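Local coordinates for protein beta-n-acetylhexosaminidase (Streptococcus pneumoniae, PDB 4AZH) that removes terminal N-acetyl-beta-D-hexosamine residues from glycans, as a family 20 glycoside hydrolase catalytic module of the pneumococcal exo-beta-D-N-acetylglucosaminidase StrH, at residues S15-R20 with I329-P334; Q27-V32 with V98-E103; I31-S36 with K106-G111. All coordinates share one frame; numbering follows the deposited sequence.

How the contacts relate
All three contacts are largely buried and lie in one catalytic barrel, but in different layers. Contact 1 joins strands 11-17 and 322-330 and the loops after them, and its chemistry is polar: carboxylates, a guanidinium and backbone amides arranged round the bound sugar analogue. Contacts 2 and 3, whose centres are about 8 Å apart, follow one pair of helices, 25-38 and 95-107, outside the sheet; Val32 serves both. There the core is aliphatic and the charges sit at the margin, a short lysine-glutamate pair in contact 2 and a long lysine-aspartate pair in contact 3. Ile16 of contact 1 meets Ile31 of helix 25-38, CD1 to CD1 at 3.9 Å, tying barrel wall to helix layer.

Contact 1 (S15-R20 with I329-P334); sequences SIDAGR and IWADRP. With LOG (N-acetylglucosaminono-1,5-lactone (Z)-oxime), chain E.
Asp17 is the polar hub between 15-20 and 329-334, and both its carboxylate oxygens are doubly held. With CG anti to the backbone N (chi1 176°), the carboxylate reaches across to Ala331, whose N donates to OD2 at 3.0 Å, while NH1 of Arg20 meets the same oxygen from the opposite face of the carboxylate in a salt bridge. OD1 turns back on its own loop and accepts from Gly19 N (an Asx turn) and Arg20 N (an Asx motif), both from the same face of the carboxylate. The grip on NH1 probably steadies the extended Arg20 side chain, whose NH2 donates to O3 of the bound oxime at 2.7 Å; bonds from NH1 to O3 and O4 are weak in angle. Asp332 OD1 lies over one face of the guanidinium, 3.5 Å from Arg20 NH1, so that pairing is one of charge alone. The same carboxylate divides its oxygens between two sugar hydroxyls: O4 donates to OD1 and O6 to OD2, each at 2.6 Å. Trp330 lays one ring face against the sugar near C5; a water sits over the opposite face, 2.9 Å from the Ile329 O to which it donates and also bonded to Ser15 OG, which has His44 as its stronger partner. Behind this site the backbones pair in parallel, Ile329 N to Ser15 O at 2.9 Å and Asp17 N to Ile329 O at 3.1 Å. NE of Arg20 is taken by Asp50, and Tyr281 packs edge-to-face with Trp330. Strand 11-17 lies between 42-46 and 322-330 in the parallel sheet, with the ligand at the C-terminal ends of its strands.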
ATOM      1  N   SER A  15       5.569  -1.328  -0.473  1.00  6.96           N
ATOM      2  CA  SER A  15       4.794  -0.097  -0.380  1.00  7.13           C
ATOM      3  C   SER A  15       5.538   1.085  -0.998  1.00  7.42           C
ATOM      4  O   SER A  15       6.710   1.287  -0.706  1.00  7.31           O
ATOM      5  CB  SER A  15       4.474   0.241   1.069  1.00  7.00           C
ATOM      6  OG  SER A  15       3.840   1.512   1.140  1.00  6.95           O
ATOM      7  N   ILE A  16       4.848   1.879  -1.811  1.00  7.68           N
ATOM      8  CA  ILE A  16       5.454   3.072  -2.413  1.00  7.91           C
ATOM      9  C   ILE A  16       4.691   4.337  -2.059  1.00  7.94           C
ATOM     10  O   ILE A  16       3.509   4.449  -2.351  1.00  7.74           O
ATOM     11  CB  ILE A  16       5.519   2.981  -3.957  1.00  8.02           C
ATOM     12  CG1 ILE A  16       6.190   1.669  -4.414  1.00  7.87           C
ATOM     13  CG2 ILE A  16       6.241   4.206  -4.525  1.00  7.90           C
ATOM     14  CD1 ILE A  16       7.687   1.607  -4.093  1.00  8.10           C
ATOM     15  N   ASP A  17       5.396   5.293  -1.461  1.00  8.16           N
ATOM     16  CA  ASP A  17       4.808   6.557  -1.064  1.00  8.45           C
ATOM     17  C   ASP A  17       4.745   7.445  -2.286  1.00  8.77           C
ATOM     18  O   ASP A  17       5.651   8.267  -2.528  1.00  9.46           O
ATOM     19  CB  ASP A  17       5.644   7.191   0.075  1.00  8.60           C
ATOM     20  CG  ASP A  17       5.160   8.580   0.484  1.00  8.93           C
ATOM     21  OD1 ASP A  17       4.057   9.047   0.055  1.00  8.63           O
ATOM     22  OD2 ASP A  17       5.926   9.221   1.248  1.00  9.27           O
ATOM     23  N   ALA A  18       3.689   7.291  -3.075  1.00  8.63           N
ATOM     24  CA  ALA A  18       3.509   8.131  -4.273  1.00  8.50           C
ATOM     25  C   ALA A  18       2.548   9.234  -3.945  1.00  8.61           C
ATOM     26  O   ALA A  18       1.879   9.755  -4.813  1.00  8.83           O
ATOM     27  CB  ALA A  18       2.994   7.305  -5.457  1.00  8.15           C
ATOM     28  N   GLY A  19       2.449   9.548  -2.663  1.00  8.84           N
ATOM     29  CA  GLY A  19       1.617  10.622  -2.178  1.00  8.81           C
ATOM     30  C   GLY A  19       2.478  11.849  -1.960  1.00  8.99           C
ATOM     31  O   GLY A  19       2.141  12.944  -2.412  1.00  8.85           O
ATOM     32  N   ARG A  20       3.583  11.691  -1.249  1.00  8.92           N
ATOM     33  CA  ARG A  20       4.443  12.834  -1.025  1.00  9.28           C
ATOM     34  C   ARG A  20       5.149  13.213  -2.338  1.00  9.85           C
ATOM     35  O   ARG A  20       5.346  14.405  -2.622  1.00 10.12           O
ATOM     36  CB  ARG A  20       5.461  12.579   0.099  1.00  9.10           C
ATOM     37  CG  ARG A  20       4.881  12.397   1.500  1.00  8.92           C
ATOM     38  CD  ARG A  20       6.000  12.262   2.540  1.00  8.90           C
ATOM     39  NE  ARG A  20       5.554  12.268   3.949  1.00  8.55           N
ATOM     40  CZ  ARG A  20       5.404  11.175   4.691  1.00  8.39           C
ATOM     41  NH1 ARG A  20       5.591   9.959   4.151  1.00  8.23           N
ATOM     42  NH2 ARG A  20       5.040  11.285   5.963  1.00  8.36           N
ATOM     43  N   ILE A 329       8.676   1.968   1.330  1.00  8.08           N
ATOM     44  CA  ILE A 329       9.536   3.045   0.852  1.00  8.12           C
ATOM     45  C   ILE A 329       8.800   4.361   1.029  1.00  8.35           C
ATOM     46  O   ILE A 329       7.686   4.525   0.537  1.00  8.47           O
ATOM     47  CB  ILE A 329       9.914   2.899  -0.647  1.00  7.82           C
ATOM     48  CG1 ILE A 329      10.376   1.466  -0.967  1.00  7.59           C
ATOM     49  CG2 ILE A 329      10.947   3.954  -1.018  1.00  7.55           C
ATOM     50  CD1 ILE A 329      11.555   0.968  -0.144  1.00  7.70           C
ATOM     51  N   TRP A 330       9.417   5.289   1.744  1.00  8.69           N
ATOM     52  CA  TRP A 330       8.769   6.538   2.061  1.00  9.04           C
ATOM     53  C   TRP A 330       9.534   7.675   1.462  1.00  9.40           C
ATOM     54  O   TRP A 330      10.727   7.552   1.206  1.00  9.72           O
ATOM     55  CB  TRP A 330       8.709   6.714   3.555  1.00  8.78           C
ATOM     56  CG  TRP A 330       7.915   5.646   4.252  1.00  8.90           C
ATOM     57  CD1 TRP A 330       8.406   4.541   4.959  1.00  8.81           C
ATOM     58  CD2 TRP A 330       6.447   5.554   4.367  1.00  8.64           C
ATOM     59  NE1 TRP A 330       7.371   3.803   5.479  1.00  8.77           N
ATOM     60  CE2 TRP A 330       6.174   4.351   5.153  1.00  8.57           C
ATOM     61  CE3 TRP A 330       5.384   6.302   3.892  1.00  8.46           C
ATOM     62  CZ2 TRP A 330       4.887   3.945   5.441  1.00  8.60           C
ATOM     63  CZ3 TRP A 330       4.092   5.890   4.196  1.00  8.53           C
ATOM     64  CH2 TRP A 330       3.848   4.728   4.950  1.00  8.57           C
ATOM     65  N   ALA A 331       8.862   8.807   1.285  1.00  9.68           N
ATOM     66  CA  ALA A 331       9.464   9.969   0.638  1.00  9.98           C
ATOM     67  C   ALA A 331       9.330  11.248   1.473  1.00 10.15           C
ATOM     68  O   ALA A 331       8.872  12.284   0.982  1.00  9.73           O
ATOM     69  CB  ALA A 331       8.863  10.140  -0.748  1.00  9.57           C
ATOM     70  N   ASP A 332       9.745  11.157   2.740  1.00 11.35           N
ATOM     71  CA  ASP A 332       9.540  12.243   3.751  1.00 12.48           C
ATOM     72  C   ASP A 332      10.104  13.573   3.263  1.00 12.35           C
ATOM     73  O   ASP A 332       9.557  14.642   3.558  1.00 12.12           O
ATOM     74  CB  ASP A 332      10.171  11.883   5.092  1.00 13.41           C
ATOM     75  CG  ASP A 332       9.512  10.670   5.741  1.00 13.97           C
ATOM     76  OD1 ASP A 332       9.014   9.788   5.007  1.00 13.36           O
ATOM     77  OD2 ASP A 332       9.485  10.611   6.999  1.00 14.76           O
ATOM     78  N   ARG A 333      11.198  13.476   2.515  0.50 12.15           N
ATOM     79  CA  ARG A 333      11.784  14.610   1.830  0.50 11.97           C
ATOM     80  C   ARG A 333      11.580  14.294   0.364  0.50 11.95           C
ATOM     81  O   ARG A 333      12.432  13.642  -0.232  0.50 11.98           O
ATOM     82  CB  ARG A 333      13.286  14.671   2.149  0.50 11.81           C
ATOM     83  CG  ARG A 333      13.608  14.982   3.606  0.50 11.54           C
ATOM     84  CD  ARG A 333      15.096  14.841   3.911  0.50 11.60           C
ATOM     85  NE  ARG A 333      15.397  13.610   4.635  0.50 11.38           N
ATOM     86  CZ  ARG A 333      15.880  12.497   4.089  0.50 11.37           C
ATOM     87  NH1 ARG A 333      16.143  12.416   2.791  0.50 11.06           N
ATOM     88  NH2 ARG A 333      16.113  11.456   4.863  0.50 11.58           N
ATOM     89  N   PRO A 334      10.454  14.748  -0.232  1.00 12.12           N
ATOM     90  CA  PRO A 334      10.076  14.234  -1.563  1.00 12.05           C
ATOM     91  C   PRO A 334      10.949  14.762  -2.687  1.00 12.30           C
ATOM     92  O   PRO A 334      10.843  14.275  -3.813  1.00 12.67           O
ATOM     93  CB  PRO A 334       8.642  14.713  -1.729  1.00 11.75           C
ATOM     94  CG  PRO A 334       8.649  16.020  -1.020  1.00 11.68           C
ATOM     95  CD  PRO A 334       9.518  15.810   0.199  1.00 12.04           C
TER
HETATM   96  C2  LOG E2044       4.816   7.700   8.764  1.00  8.90           C
HETATM   97  C3  LOG E2044       5.152   7.833   7.280  1.00  8.66           C
HETATM   98  C4  LOG E2044       6.609   8.222   7.162  1.00  8.49           C
HETATM   99  C5  LOG E2044       7.437   7.086   7.748  1.00  8.54           C
HETATM  100  C6  LOG E2044       8.933   7.329   7.454  1.00  8.56           C
HETATM  101  C7  LOG E2044       3.791   5.440   8.852  1.00  9.28           C
HETATM  102  C8  LOG E2044       2.500   4.626   8.905  1.00  8.94           C
HETATM  103  N2  LOG E2044       3.648   6.799   8.917  1.00  9.09           N
HETATM  104  O1  LOG E2044       6.588   6.499  11.541  0.80 10.87           O
HETATM  105  O3  LOG E2044       4.259   8.807   6.590  1.00  8.60           O
HETATM  106  O4  LOG E2044       6.964   8.345   5.809  1.00  8.53           O
HETATM  107  O5  LOG E2044       7.209   7.019   9.117  1.00  8.35           O
HETATM  108  O6  LOG E2044       9.440   8.379   8.243  1.00  8.54           O
HETATM  109  C1  LOG E2044       5.903   7.196   9.549  1.00  9.06           C
HETATM  110  O7  LOG E2044       4.876   4.858   8.810  1.00  9.21           O
HETATM  111  N1  LOG E2044       5.588   6.971  10.783  1.00  9.43           N
HETATM  112  O   HOH W   1       5.482   3.326   1.904  1.00  8.65           O

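Contact 2 (Q27-V32 with V98-E103); sequences QLKRIV and VTELIE
Leu101 reaches from helix 95-107 into the side of helix 25-38, and its two methyl branches divide the work. CD1 touches Val32 CG1 at 3.5 Å and lies close to the backbone N of Lys29, 3.8 Å away; CD2 rests against Leu28 CB, also at 3.8 Å. Leu101 and Leu28 meet roughly at right angles, whereas Leu101 and Val32 pass one another in opposite directions. The fork is placed by a chi1 of -174°, which sets CG of Leu101 anti to its own N and carries both methyls across the gap. Lys29 closes one margin of this apolar patch. Its methylene CG lies 4.0 Å from Leu101 CD1, and the chain then bends at chi3 to bring NZ to Glu100 OE2 at 2.6 Å, a short salt bridge that is also a hydrogen bond. The ammonium uses the anti lone pair of OE2, on the side away from OE1, and the glutamate comes to it fully extended beyond CG.

In the next shell, Tyr104, one turn further along helix 95-107, makes a cation-pi contact with Lys29, giving the ammonium a second partner. Leu45 of strand 42-46 packs on both Leu28 and Leu101, and Leu93 adds to the cover over Leu28. The helix axes run nearly parallel, 15° apart and 10.4 Å at closest approach. Both helices lie in the outer layer around the parallel sheet, as in the beta/alpha (TIM) barrel of the family 20 catalytic domain.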
ATOM      1  N   GLN A  27       7.623   4.124 -14.063  1.00 13.29           N
ATOM      2  CA  GLN A  27       8.354   3.808 -12.830  1.00 12.79           C
ATOM      3  C   GLN A  27       7.529   2.848 -11.973  1.00 12.40           C
ATOM      4  O   GLN A  27       8.065   1.898 -11.405  1.00 11.87           O
ATOM      5  CB  GLN A  27       8.667   5.075 -12.029  1.00 12.84           C
ATOM      6  CG  GLN A  27       9.658   6.025 -12.709  1.00 12.38           C
ATOM      7  CD  GLN A  27       9.841   7.328 -11.941  1.00 12.74           C
ATOM      8  OE1 GLN A  27       8.869   8.021 -11.591  1.00 13.14           O
ATOM      9  NE2 GLN A  27      11.083   7.661 -11.655  1.00 12.59           N
ATOM     10  N   LEU A  28       6.221   3.067 -11.916  1.00 11.99           N
ATOM     11  CA  LEU A  28       5.377   2.165 -11.144  1.00 12.10           C
ATOM     12  C   LEU A  28       5.275   0.777 -11.803  1.00 12.91           C
ATOM     13  O   LEU A  28       5.305  -0.248 -11.103  1.00 12.13           O
ATOM     14  CB  LEU A  28       4.019   2.783 -10.862  1.00 11.37           C
ATOM     15  CG  LEU A  28       4.097   4.030  -9.972  1.00 11.52           C
ATOM     16  CD1 LEU A  28       2.781   4.788  -9.967  1.00 11.30           C
ATOM     17  CD2 LEU A  28       4.537   3.745  -8.540  1.00 10.80           C
ATOM     18  N   LYS A  29       5.211   0.746 -13.139  1.00 13.35           N
ATOM     19  CA  LYS A  29       5.231  -0.524 -13.867  1.00 14.60           C
ATOM     20  C   LYS A  29       6.544  -1.283 -13.677  1.00 14.84           C
ATOM     21  O   LYS A  29       6.550  -2.516 -13.618  1.00 15.64           O
ATOM     22  CB  LYS A  29       5.029  -0.301 -15.365  1.00 16.05           C
ATOM     23  CG  LYS A  29       3.621   0.096 -15.790  1.00 17.13           C
ATOM     24  CD  LYS A  29       3.611   0.351 -17.289  1.00 18.14           C
ATOM     25  CE  LYS A  29       2.445  -0.364 -17.917  1.00 19.38           C
ATOM     26  NZ  LYS A  29       2.176   0.153 -19.284  1.00 22.38           N
ATOM     27  N   ARG A  30       7.664  -0.568 -13.618  1.00 14.09           N
ATOM     28  CA  ARG A  30       8.921  -1.240 -13.349  1.00 13.88           C
ATOM     29  C   ARG A  30       8.935  -1.788 -11.919  1.00 13.10           C
ATOM     30  O   ARG A  30       9.453  -2.881 -11.671  1.00 13.24           O
ATOM     31  CB  ARG A  30      10.124  -0.330 -13.649  1.00 14.66           C
ATOM     32  CG  ARG A  30      10.262   0.026 -15.142  1.00 16.22           C
ATOM     33  CD  ARG A  30      11.450   0.945 -15.437  1.00 16.67           C
ATOM     34  NE  ARG A  30      12.703   0.356 -14.967  1.00 17.87           N
ATOM     35  CZ  ARG A  30      13.398  -0.603 -15.593  1.00 18.89           C
ATOM     36  NH1 ARG A  30      12.974  -1.115 -16.751  0.50 18.35           N
ATOM     37  NH2 ARG A  30      14.525  -1.054 -15.049  0.50 18.16           N
ATOM     38  N   ILE A  31       8.364  -1.047 -10.976  1.00 12.37           N
ATOM     39  CA  ILE A  31       8.207  -1.577  -9.604  1.00 12.04           C
ATOM     40  C   ILE A  31       7.356  -2.857  -9.603  1.00 12.17           C
ATOM     41  O   ILE A  31       7.766  -3.868  -9.004  1.00 11.84           O
ATOM     42  CB  ILE A  31       7.684  -0.527  -8.616  1.00 11.31           C
ATOM     43  CG1 ILE A  31       8.814   0.451  -8.310  1.00 10.94           C
ATOM     44  CG2 ILE A  31       7.183  -1.168  -7.325  1.00 10.76           C
ATOM     45  CD1 ILE A  31       8.334   1.822  -7.896  1.00 10.94           C
ATOM     46  N   VAL A  32       6.215  -2.848 -10.307  1.00 12.62           N
ATOM     47  CA  VAL A  32       5.419  -4.082 -10.346  1.00 13.35           C
ATOM     48  C   VAL A  32       6.118  -5.260 -11.013  1.00 13.77           C
ATOM     49  O   VAL A  32       5.951  -6.406 -10.564  1.00 13.50           O
ATOM     50  CB  VAL A  32       3.923  -3.969 -10.765  1.00 13.12           C
ATOM     51  CG1 VAL A  32       3.448  -2.564 -11.010  1.00 13.28           C
ATOM     52  CG2 VAL A  32       3.567  -4.970 -11.866  1.00 12.97           C
ATOM     53  N   VAL A  98      -3.829   4.843 -13.726  1.00 11.02           N
ATOM     54  CA  VAL A  98      -4.053   3.886 -12.650  1.00 10.74           C
ATOM     55  C   VAL A  98      -4.791   2.636 -13.163  1.00 10.63           C
ATOM     56  O   VAL A  98      -4.505   1.516 -12.738  1.00 10.91           O
ATOM     57  CB  VAL A  98      -4.740   4.550 -11.446  1.00 10.26           C
ATOM     58  CG1 VAL A  98      -5.186   3.514 -10.433  1.00  9.75           C
ATOM     59  CG2 VAL A  98      -3.770   5.531 -10.796  1.00  9.99           C
ATOM     60  N   THR A  99      -5.711   2.820 -14.095  1.00 10.80           N
ATOM     61  CA  THR A  99      -6.404   1.679 -14.680  1.00 11.32           C
ATOM     62  C   THR A  99      -5.408   0.777 -15.406  1.00 11.74           C
ATOM     63  O   THR A  99      -5.369  -0.420 -15.145  1.00 12.16           O
ATOM     64  CB  THR A  99      -7.535   2.110 -15.618  1.00 11.45           C
ATOM     65  OG1 THR A  99      -8.362   3.056 -14.933  1.00 11.42           O
ATOM     66  CG2 THR A  99      -8.391   0.883 -16.041  1.00 11.23           C
ATOM     67  N   GLU A 100      -4.563   1.356 -16.265  1.00 12.08           N
ATOM     68  CA  GLU A 100      -3.538   0.586 -16.905  1.00 12.69           C
ATOM     69  C   GLU A 100      -2.605  -0.095 -15.872  1.00 12.59           C
ATOM     70  O   GLU A 100      -2.243  -1.264 -16.032  1.00 12.67           O
ATOM     71  CB  GLU A 100      -2.765   1.454 -17.882  1.00 13.98           C
ATOM     72  CG  GLU A 100      -1.863   0.675 -18.814  1.00 15.89           C
ATOM     73  CD  GLU A 100      -1.174   1.576 -19.832  1.00 17.26           C
ATOM     74  OE1 GLU A 100      -1.808   2.521 -20.342  0.50 17.98           O
ATOM     75  OE2 GLU A 100       0.015   1.344 -20.121  1.00 18.73           O
ATOM     76  N   LEU A 101      -2.230   0.610 -14.811  1.00 12.40           N
ATOM     77  CA  LEU A 101      -1.345  -0.004 -13.796  1.00 12.92           C
ATOM     78  C   LEU A 101      -2.024  -1.201 -13.115  1.00 13.21           C
ATOM     79  O   LEU A 101      -1.396  -2.221 -12.891  1.00 13.48           O
ATOM     80  CB  LEU A 101      -0.852   1.018 -12.760  1.00 12.42           C
ATOM     81  CG  LEU A 101       0.204   0.546 -11.730  1.00 12.57           C
ATOM     82  CD1 LEU A 101       1.523   0.069 -12.327  1.00 11.89           C
ATOM     83  CD2 LEU A 101       0.447   1.640 -10.696  1.00 12.54           C
ATOM     84  N   ILE A 102      -3.321  -1.092 -12.853  1.00 13.90           N
ATOM     85  CA  ILE A 102      -4.066  -2.229 -12.304  1.00 14.53           C
ATOM     86  C   ILE A 102      -4.121  -3.414 -13.255  1.00 14.68           C
ATOM     87  O   ILE A 102      -3.880  -4.549 -12.827  1.00 14.95           O
ATOM     88  CB  ILE A 102      -5.482  -1.842 -11.812  1.00 13.97           C
ATOM     89  CG1 ILE A 102      -5.348  -0.965 -10.564  1.00 13.22           C
ATOM     90  CG2 ILE A 102      -6.324  -3.085 -11.530  1.00 12.87           C
ATOM     91  CD1 ILE A 102      -6.627  -0.214 -10.221  1.00 13.44           C
ATOM     92  N   GLU A 103      -4.425  -3.159 -14.531  0.50 14.70           N
ATOM     93  CA  GLU A 103      -4.488  -4.224 -15.560  0.50 14.81           C
ATOM     94  C   GLU A 103      -3.138  -4.919 -15.655  0.50 14.83           C
ATOM     95  O   GLU A 103      -3.045  -6.150 -15.609  0.50 15.00           O
ATOM     96  CB  GLU A 103      -4.916  -3.655 -16.937  0.50 15.03           C
ATOM     97  CG  GLU A 103      -4.635  -4.541 -18.158  0.50 15.21           C
ATOM     98  CD  GLU A 103      -4.988  -3.874 -19.492  0.50 15.43           C
ATOM     99  OE1 GLU A 103      -4.145  -3.145 -20.061  0.50 15.35           O
ATOM    100  OE2 GLU A 103      -6.108  -4.091 -19.995  0.50 15.54           O
TER

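Contact 3 (I31-S36 with K106-G111); sequences IVDKAS and KSKDIG
Helix 25-38 runs past the C-terminal end of helix 95-107, where the chain turns in a Schellman motif with Asp109 at positive phi, and Ser36 and Lys108 come closest, their CA atoms 6.2 Å apart. That turn delivers Ile110 to the helix. Its CG1 is anti to the carbonyl carbon (chi1 -62°), and CD1 settles against the backbone of the last turn of 31-36, 3.7 Å from Ser36 CA, with Ala35 CB at 4.1 Å. Closer to the root of the same branch, Ile110 CG1 meets Ser36 CB at 3.9 Å, and Val32 CG2 borders it more loosely. The methyl therefore fits against the helix backbone as much as against side chains.

Polar contacts frame this apolar seat and are slack. Ser36 OG, anti to its own N, points at Lys108 O in a weak hydrogen bond of 3.3 Å and makes a second weak one with Arg366. The lysine chain reaches across toward the helix, crosses Asp33 at a slant and bends at chi4. Asp33 is modelled in two conformers; in one, the salt bridge from Lys108 NZ to Asp33 OD1 is long, at 3.8 Å, and doubtful. Each charge has a firmer partner: Asp33 OD1 bonds to the Tyr104 hydroxyl, and Lys108 NZ to Asn363.

Tyr104 and Ala105 of helix 95-107 also pack on Val32, on the helix side of the turn, and Met347 of helix 340-352 covers Ala35. Past Ile110 the chain enters strand 111-118, where Gly111 bonds to the backbones of Ser41 and Val43, while helix 363-370 approaches Ser36 and Lys108.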
ATOM      1  N   ILE A  31       8.364  -1.047 -10.976  1.00 12.37           N
ATOM      2  CA  ILE A  31       8.207  -1.577  -9.604  1.00 12.04           C
ATOM      3  C   ILE A  31       7.356  -2.857  -9.603  1.00 12.17           C
ATOM      4  O   ILE A  31       7.766  -3.868  -9.004  1.00 11.84           O
ATOM      5  CB  ILE A  31       7.684  -0.527  -8.616  1.00 11.31           C
ATOM      6  CG1 ILE A  31       8.814   0.451  -8.310  1.00 10.94           C
ATOM      7  CG2 ILE A  31       7.183  -1.168  -7.325  1.00 10.76           C
ATOM      8  CD1 ILE A  31       8.334   1.822  -7.896  1.00 10.94           C
ATOM      9  N   VAL A  32       6.215  -2.848 -10.307  1.00 12.62           N
ATOM     10  CA  VAL A  32       5.419  -4.082 -10.346  1.00 13.35           C
ATOM     11  C   VAL A  32       6.118  -5.260 -11.013  1.00 13.77           C
ATOM     12  O   VAL A  32       5.951  -6.406 -10.564  1.00 13.50           O
ATOM     13  CB  VAL A  32       3.923  -3.969 -10.765  1.00 13.12           C
ATOM     14  CG1 VAL A  32       3.448  -2.564 -11.010  1.00 13.28           C
ATOM     15  CG2 VAL A  32       3.567  -4.970 -11.866  1.00 12.97           C
ATOM     16  N   ASP A  33       6.887  -4.954 -12.064  0.50 13.86           N
ATOM     17  CA  ASP A  33       7.714  -5.927 -12.771  0.50 14.08           C
ATOM     18  C   ASP A  33       8.602  -6.621 -11.778  0.50 13.70           C
ATOM     19  O   ASP A  33       8.562  -7.842 -11.630  0.50 14.01           O
ATOM     20  CB  ASP A  33       8.622  -5.225 -13.796  0.50 14.19           C
ATOM     21  CG  ASP A  33       7.919  -4.919 -15.066  0.50 14.42           C
ATOM     22  OD1 ASP A  33       6.773  -5.394 -15.218  0.50 14.16           O
ATOM     23  OD2 ASP A  33       8.510  -4.207 -15.909  0.50 14.73           O
ATOM     24  N   LYS A  34       9.408  -5.809 -11.109  1.00 13.48           N
ATOM     25  CA  LYS A  34      10.389  -6.283 -10.137  1.00 13.73           C
ATOM     26  C   LYS A  34       9.677  -6.980  -8.994  1.00 12.90           C
ATOM     27  O   LYS A  34      10.112  -8.030  -8.544  1.00 12.54           O
ATOM     28  CB  LYS A  34      11.256  -5.140  -9.603  1.00 14.60           C
ATOM     29  CG  LYS A  34      12.463  -5.614  -8.810  1.00 14.92           C
ATOM     30  CD  LYS A  34      13.417  -6.383  -9.717  1.00 15.82           C
ATOM     31  CE  LYS A  34      14.713  -6.707  -8.985  1.00 16.83           C
ATOM     32  NZ  LYS A  34      15.661  -7.509  -9.814  1.00 17.59           N
ATOM     33  N   ALA A  35       8.556  -6.424  -8.550  1.00 12.72           N
ATOM     34  CA  ALA A  35       7.708  -7.158  -7.586  1.00 12.42           C
ATOM     35  C   ALA A  35       7.316  -8.562  -8.080  1.00 12.91           C
ATOM     36  O   ALA A  35       7.345  -9.511  -7.308  1.00 12.24           O
ATOM     37  CB  ALA A  35       6.475  -6.359  -7.251  1.00 11.57           C
ATOM     38  N   SER A  36       6.947  -8.701  -9.362  1.00 13.94           N
ATOM     39  CA  SER A  36       6.503 -10.012  -9.857  1.00 15.27           C
ATOM     40  C   SER A  36       7.640 -11.041  -9.900  1.00 16.10           C
ATOM     41  O   SER A  36       7.462 -12.213  -9.508  1.00 16.63           O
ATOM     42  CB  SER A  36       5.873  -9.902 -11.234  1.00 16.15           C
ATOM     43  OG  SER A  36       5.497 -11.205 -11.661  1.00 17.35           O
ATOM     44  N   LYS A 106      -2.307  -6.960 -12.726  1.00 13.69           N
ATOM     45  CA  LYS A 106      -3.145  -8.176 -12.780  1.00 15.09           C
ATOM     46  C   LYS A 106      -2.556  -9.240 -13.723  1.00 15.96           C
ATOM     47  O   LYS A 106      -2.551 -10.429 -13.382  1.00 15.72           O
ATOM     48  CB  LYS A 106      -4.599  -7.862 -13.171  1.00 15.25           C
ATOM     49  CG  LYS A 106      -5.569  -9.038 -13.020  1.00 15.07           C
ATOM     50  CD  LYS A 106      -6.973  -8.654 -13.475  1.00 15.08           C
ATOM     51  CE  LYS A 106      -7.917  -9.847 -13.395  1.00 15.36           C
ATOM     52  NZ  LYS A 106      -9.325  -9.526 -13.816  1.00 15.60           N
ATOM     53  N   SER A 107      -2.020  -8.797 -14.872  1.00 16.10           N
ATOM     54  CA  SER A 107      -1.396  -9.693 -15.848  1.00 16.91           C
ATOM     55  C   SER A 107      -0.174 -10.396 -15.299  1.00 17.31           C
ATOM     56  O   SER A 107       0.255 -11.403 -15.846  1.00 18.53           O
ATOM     57  CB  SER A 107      -0.980  -8.946 -17.112  1.00 16.95           C
ATOM     58  OG  SER A 107       0.210  -8.218 -16.870  1.00 17.27           O
ATOM     59  N   LYS A 108       0.392  -9.859 -14.231  1.00 16.95           N
ATOM     60  CA  LYS A 108       1.553 -10.463 -13.614  1.00 16.65           C
ATOM     61  C   LYS A 108       1.257 -11.060 -12.227  1.00 16.13           C
ATOM     62  O   LYS A 108       2.182 -11.282 -11.443  1.00 17.44           O
ATOM     63  CB  LYS A 108       2.675  -9.435 -13.560  1.00 17.50           C
ATOM     64  CG  LYS A 108       3.470  -9.375 -14.856  1.00 18.12           C
ATOM     65  CD  LYS A 108       4.158  -8.046 -15.025  1.00 18.07           C
ATOM     66  CE  LYS A 108       4.650  -7.907 -16.445  1.00 18.88           C
ATOM     67  NZ  LYS A 108       5.824  -8.776 -16.680  1.00 20.83           N
ATOM     68  N   ASP A 109      -0.020 -11.329 -11.941  1.00 14.86           N
ATOM     69  CA  ASP A 109      -0.467 -11.832 -10.616  1.00 14.35           C
ATOM     70  C   ASP A 109      -0.005 -10.965  -9.435  1.00 13.71           C
ATOM     71  O   ASP A 109       0.363 -11.501  -8.393  1.00 13.65           O
ATOM     72  CB  ASP A 109       0.019 -13.267 -10.363  1.00 14.81           C
ATOM     73  CG  ASP A 109      -0.696 -14.298 -11.214  1.00 15.08           C
ATOM     74  OD1 ASP A 109      -1.943 -14.242 -11.325  0.50 14.64           O
ATOM     75  OD2 ASP A 109       0.008 -15.172 -11.759  0.50 15.02           O
ATOM     76  N   ILE A 110      -0.003  -9.648  -9.625  1.00 12.40           N
ATOM     77  CA  ILE A 110       0.309  -8.672  -8.582  1.00 11.85           C
ATOM     78  C   ILE A 110      -0.953  -7.849  -8.354  1.00 11.28           C
ATOM     79  O   ILE A 110      -1.465  -7.215  -9.290  1.00 10.92           O
ATOM     80  CB  ILE A 110       1.441  -7.709  -9.022  1.00 11.90           C
ATOM     81  CG1 ILE A 110       2.747  -8.470  -9.301  1.00 12.50           C
ATOM     82  CG2 ILE A 110       1.655  -6.597  -8.008  1.00 11.68           C
ATOM     83  CD1 ILE A 110       3.472  -9.011  -8.064  1.00 12.10           C
ATOM     84  N   GLY A 111      -1.456  -7.861  -7.119  1.00 10.70           N
ATOM     85  CA  GLY A 111      -2.521  -6.932  -6.729  1.00 10.25           C
ATOM     86  C   GLY A 111      -1.974  -5.523  -6.456  1.00 10.23           C
ATOM     87  O   GLY A 111      -0.806  -5.348  -6.053  1.00 10.23           O
TER